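Local coordinates for sigma regulatory family protein-PP2C phosphatase (Chlamydia trachomatis serovar L2, PDB 6MAB) that is probably a membrane-bound regulatory phosphatase, represented here by its periplasmic sensor domain, which may link TCA-cycle intermediates to signalling, at residues D123-F135 with G144-L156. Numbering follows the deposited sequence.
Sequences DSQVLAVLQTNIF and GVLYTLSDTNYLL
Strands 126-135 and 142-151 are the two arms of an antiparallel beta hairpin, zipped by paired backbone bonds at Ala128 with Ser150, Leu130 with Thr148 and Thr132 with Leu146. Beyond these pairs a single bond runs from Ile134 N to Gly144 O (2.8 Å), its donor above the carbonyl plane. Leu127, Val129 and Gln131 line one face of the hairpin with Leu149 and Tyr147. Here Val129 and Leu149 lie alongside each other, with CG2 of the valine 3.7 Å from CD2 of the leucine. Gln131 runs out extended beside the Tyr147 ring, its amide plane turned 36° from the ring, and NE2 comes to 3.5 Å from CE2. Glu104 O and Phe106 N hold that amide at both ends, while Tyr101 packs edge-to-face with the tyrosine. On the reverse face Leu130 CB sits against Thr148 OG1, and helix 35-45 covers Leu130, Thr132 and Leu146. A water bridges Ala128 O and that threonine hydroxyl. In the five-stranded antiparallel sheet of this periplasmic sensor domain, 142-151 lies against 74-80 and 126-135 against 113-119. At the open end of the hairpin, where the chain passes into helix 153-160, Val126 O is gripped twice by Thr152: the backbone N arrives nearly in line with the carbonyl (3.1 Å), whereas OG1 comes from above its plane (2.9 Å). With chi1 at 67°, OG1 lies between the threonine's own N and carbonyl carbon, and CG2 is directed at Ala128. Next to this, Gln125 stretches out fully (chi1 179°) and NE2 gives Asp151 OD2 an almost straight bond of 2.9 Å, in the plane of the amide but from above that of the carboxylate. Asp151 OD1 closes an Asx turn with Asn153 N and also takes a bond from a water that accepts from Val126 N.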
# COMPACT_ATOMS: atom_id res chain seq x y z
N ASP A 123 -14.52 -1.39 6.37
CA ASP A 123 -13.87 -1.73 7.62
C ASP A 123 -12.58 -0.93 7.70
O ASP A 123 -12.54 0.24 7.30
CB ASP A 123 -13.60 -3.23 7.69
N SER A 124 -11.54 -1.56 8.21
CA SER A 124 -10.21 -0.99 8.21
C SER A 124 -9.29 -1.94 7.46
O SER A 124 -8.21 -2.28 7.95
CB SER A 124 -9.71 -0.77 9.63
OG SER A 124 -10.67 -0.04 10.39
N GLN A 125 -9.72 -2.41 6.29
CA GLN A 125 -8.96 -3.41 5.54
C GLN A 125 -8.07 -2.73 4.51
O GLN A 125 -8.55 -1.99 3.64
CB GLN A 125 -9.90 -4.42 4.88
CG GLN A 125 -9.16 -5.49 4.05
CD GLN A 125 -10.09 -6.49 3.41
OE1 GLN A 125 -10.94 -6.14 2.59
NE2 GLN A 125 -9.93 -7.76 3.76
N VAL A 126 -6.78 -3.00 4.60
CA VAL A 126 -5.80 -2.55 3.62
C VAL A 126 -5.29 -3.77 2.87
O VAL A 126 -4.96 -4.79 3.49
CB VAL A 126 -4.65 -1.79 4.29
CG1 VAL A 126 -3.55 -1.49 3.33
CG2 VAL A 126 -5.19 -0.50 4.87
N LEU A 127 -5.23 -3.66 1.56
CA LEU A 127 -4.91 -4.77 0.68
C LEU A 127 -3.59 -4.52 -0.03
O LEU A 127 -3.29 -3.40 -0.45
CB LEU A 127 -5.99 -4.95 -0.37
CG LEU A 127 -7.39 -5.23 0.15
CD1 LEU A 127 -8.43 -5.13 -0.97
CD2 LEU A 127 -7.42 -6.59 0.81
N ALA A 128 -2.81 -5.59 -0.17
CA ALA A 128 -1.70 -5.60 -1.10
C ALA A 128 -2.25 -5.90 -2.48
O ALA A 128 -2.83 -6.96 -2.71
CB ALA A 128 -0.70 -6.67 -0.70
N VAL A 129 -2.08 -4.95 -3.39
CA VAL A 129 -2.56 -5.05 -4.76
C VAL A 129 -1.35 -5.34 -5.62
O VAL A 129 -0.47 -4.48 -5.77
CB VAL A 129 -3.25 -3.76 -5.21
CG1 VAL A 129 -3.78 -3.90 -6.62
CG2 VAL A 129 -4.36 -3.37 -4.23
N LEU A 130 -1.30 -6.54 -6.17
CA LEU A 130 -0.20 -6.99 -7.02
C LEU A 130 -0.72 -7.21 -8.43
O LEU A 130 -1.74 -7.87 -8.62
CB LEU A 130 0.41 -8.27 -6.48
CG LEU A 130 1.51 -8.05 -5.44
CD1 LEU A 130 0.99 -7.33 -4.20
CD2 LEU A 130 2.15 -9.37 -5.05
N GLN A 131 -0.05 -6.59 -9.40
CA GLN A 131 -0.39 -6.73 -10.80
C GLN A 131 0.85 -7.14 -11.55
O GLN A 131 1.90 -6.51 -11.39
CB GLN A 131 -0.95 -5.41 -11.34
CG GLN A 131 -2.18 -5.01 -10.57
CD GLN A 131 -2.83 -3.71 -11.04
OE1 GLN A 131 -2.52 -3.18 -12.11
NE2 GLN A 131 -3.75 -3.20 -10.23
N THR A 132 0.73 -8.22 -12.33
CA THR A 132 1.85 -8.78 -13.08
C THR A 132 1.46 -9.01 -14.53
O THR A 132 0.44 -9.64 -14.82
CB THR A 132 2.28 -10.08 -12.42
OG1 THR A 132 2.65 -9.81 -11.07
CG2 THR A 132 3.46 -10.71 -13.18
N ASN A 133 2.29 -8.51 -15.45
CA ASN A 133 1.98 -8.64 -16.87
C ASN A 133 2.18 -10.08 -17.34
O ASN A 133 3.14 -10.76 -16.95
CB ASN A 133 2.85 -7.68 -17.70
CG ASN A 133 2.23 -6.33 -17.85
OD1 ASN A 133 1.01 -6.19 -17.96
ND2 ASN A 133 3.07 -5.31 -17.87
N ILE A 134 1.24 -10.54 -18.15
CA ILE A 134 1.31 -11.84 -18.81
C ILE A 134 1.76 -11.56 -20.23
O ILE A 134 1.00 -11.06 -21.06
CB ILE A 134 -0.03 -12.58 -18.74
CG1 ILE A 134 -0.39 -12.86 -17.27
CG2 ILE A 134 0.02 -13.87 -19.56
CD1 ILE A 134 -1.85 -13.23 -17.05
N PHE A 135 3.04 -11.82 -20.49
CA PHE A 135 3.68 -11.52 -21.76
C PHE A 135 3.61 -12.73 -22.67
O PHE A 135 3.93 -13.85 -22.26
CB PHE A 135 5.16 -11.14 -21.56
CG PHE A 135 5.38 -9.84 -20.85
CD1 PHE A 135 5.05 -8.64 -21.44
CD2 PHE A 135 5.94 -9.81 -19.58
CE1 PHE A 135 5.27 -7.44 -20.79
CE2 PHE A 135 6.15 -8.60 -18.92
CZ PHE A 135 5.83 -7.42 -19.54
N GLY A 144 -2.43 -9.86 -20.90
CA GLY A 144 -3.31 -9.72 -19.76
C GLY A 144 -2.48 -9.45 -18.53
O GLY A 144 -1.26 -9.27 -18.61
N VAL A 145 -3.17 -9.45 -17.40
CA VAL A 145 -2.56 -9.13 -16.11
C VAL A 145 -3.04 -10.15 -15.09
O VAL A 145 -4.22 -10.49 -15.06
CB VAL A 145 -2.91 -7.70 -15.67
CG1 VAL A 145 -2.43 -7.43 -14.24
CG2 VAL A 145 -2.29 -6.70 -16.65
N LEU A 146 -2.11 -10.67 -14.28
CA LEU A 146 -2.45 -11.47 -13.11
C LEU A 146 -2.60 -10.51 -11.94
O LEU A 146 -1.63 -9.84 -11.54
CB LEU A 146 -1.39 -12.52 -12.82
CG LEU A 146 -1.72 -13.42 -11.61
CD1 LEU A 146 -2.99 -14.21 -11.86
CD2 LEU A 146 -0.57 -14.38 -11.32
N TYR A 147 -3.83 -10.39 -11.43
CA TYR A 147 -4.24 -9.41 -10.44
C TYR A 147 -4.55 -10.13 -9.13
O TYR A 147 -5.39 -11.03 -9.11
CB TYR A 147 -5.47 -8.70 -11.00
CG TYR A 147 -6.12 -7.64 -10.13
CD1 TYR A 147 -7.04 -7.99 -9.15
CD2 TYR A 147 -5.86 -6.29 -10.33
CE1 TYR A 147 -7.66 -7.01 -8.37
CE2 TYR A 147 -6.48 -5.31 -9.56
CZ TYR A 147 -7.38 -5.68 -8.59
OH TYR A 147 -8.02 -4.72 -7.82
N THR A 148 -3.86 -9.76 -8.05
CA THR A 148 -4.12 -10.37 -6.75
C THR A 148 -4.32 -9.30 -5.68
O THR A 148 -3.71 -8.22 -5.70
CB THR A 148 -3.03 -11.35 -6.30
OG1 THR A 148 -1.78 -10.69 -6.26
CG2 THR A 148 -2.94 -12.54 -7.24
N LEU A 149 -5.23 -9.63 -4.75
CA LEU A 149 -5.53 -8.85 -3.56
C LEU A 149 -5.32 -9.72 -2.33
O LEU A 149 -5.90 -10.81 -2.24
CB LEU A 149 -6.98 -8.35 -3.58
CG LEU A 149 -7.45 -7.50 -4.75
CD1 LEU A 149 -8.94 -7.19 -4.61
CD2 LEU A 149 -6.64 -6.21 -4.90
N SER A 150 -4.50 -9.25 -1.40
CA SER A 150 -4.16 -9.96 -0.18
C SER A 150 -4.37 -9.04 1.03
O SER A 150 -3.89 -7.90 1.05
CB SER A 150 -2.67 -10.45 -0.27
OG SER A 150 -2.15 -10.82 0.98
N ASP A 151 -5.10 -9.53 2.05
CA ASP A 151 -5.27 -8.75 3.27
C ASP A 151 -3.91 -8.61 3.96
O ASP A 151 -3.24 -9.61 4.22
CB ASP A 151 -6.27 -9.42 4.19
CG ASP A 151 -6.79 -8.49 5.27
OD1 ASP A 151 -6.04 -7.61 5.72
OD2 ASP A 151 -7.96 -8.67 5.68
N THR A 152 -3.50 -7.37 4.23
CA THR A 152 -2.21 -7.13 4.86
C THR A 152 -2.26 -7.11 6.39
O THR A 152 -1.24 -6.79 7.01
CB THR A 152 -1.62 -5.81 4.38
OG1 THR A 152 -2.42 -4.72 4.84
CG2 THR A 152 -1.52 -5.80 2.87
N ASN A 153 -3.38 -7.49 7.01
CA ASN A 153 -3.42 -7.45 8.47
C ASN A 153 -2.32 -8.30 9.09
O ASN A 153 -1.76 -7.92 10.12
CB ASN A 153 -4.80 -7.84 9.00
CG ASN A 153 -5.33 -9.18 8.49
OD1 ASN A 153 -4.67 -9.95 7.80
ND2 ASN A 153 -6.58 -9.48 8.89
N TYR A 154 -1.97 -9.44 8.47
CA TYR A 154 -0.94 -10.30 9.05
C TYR A 154 0.43 -9.62 9.09
O TYR A 154 1.30 -10.03 9.87
CB TYR A 154 -0.85 -11.61 8.26
CG TYR A 154 -0.18 -11.47 6.91
CD1 TYR A 154 -0.85 -10.94 5.82
CD2 TYR A 154 1.14 -11.88 6.74
CE1 TYR A 154 -0.21 -10.82 4.58
CE2 TYR A 154 1.77 -11.78 5.52
CZ TYR A 154 1.10 -11.25 4.45
OH TYR A 154 1.74 -11.13 3.23
N LEU A 155 0.63 -8.57 8.29
CA LEU A 155 1.83 -7.74 8.35
C LEU A 155 1.63 -6.49 9.18
O LEU A 155 2.39 -6.21 10.10
CB LEU A 155 2.24 -7.31 6.95
CG LEU A 155 2.78 -8.40 6.05
CD1 LEU A 155 2.69 -7.90 4.61
CD2 LEU A 155 4.23 -8.72 6.45
N LEU A 156 0.59 -5.72 8.86
CA LEU A 156 0.44 -4.42 9.49
C LEU A 156 0.06 -4.50 10.96
O LEU A 156 0.45 -3.61 11.73
CB LEU A 156 -0.57 -3.58 8.73
CG LEU A 156 -0.13 -3.22 7.32
CD1 LEU A 156 -1.07 -2.18 6.72
CD2 LEU A 156 1.33 -2.72 7.24
O HOH W 1 -6.21 -4.94 6.70
O HOH W 2 -1.83 -9.64 -3.68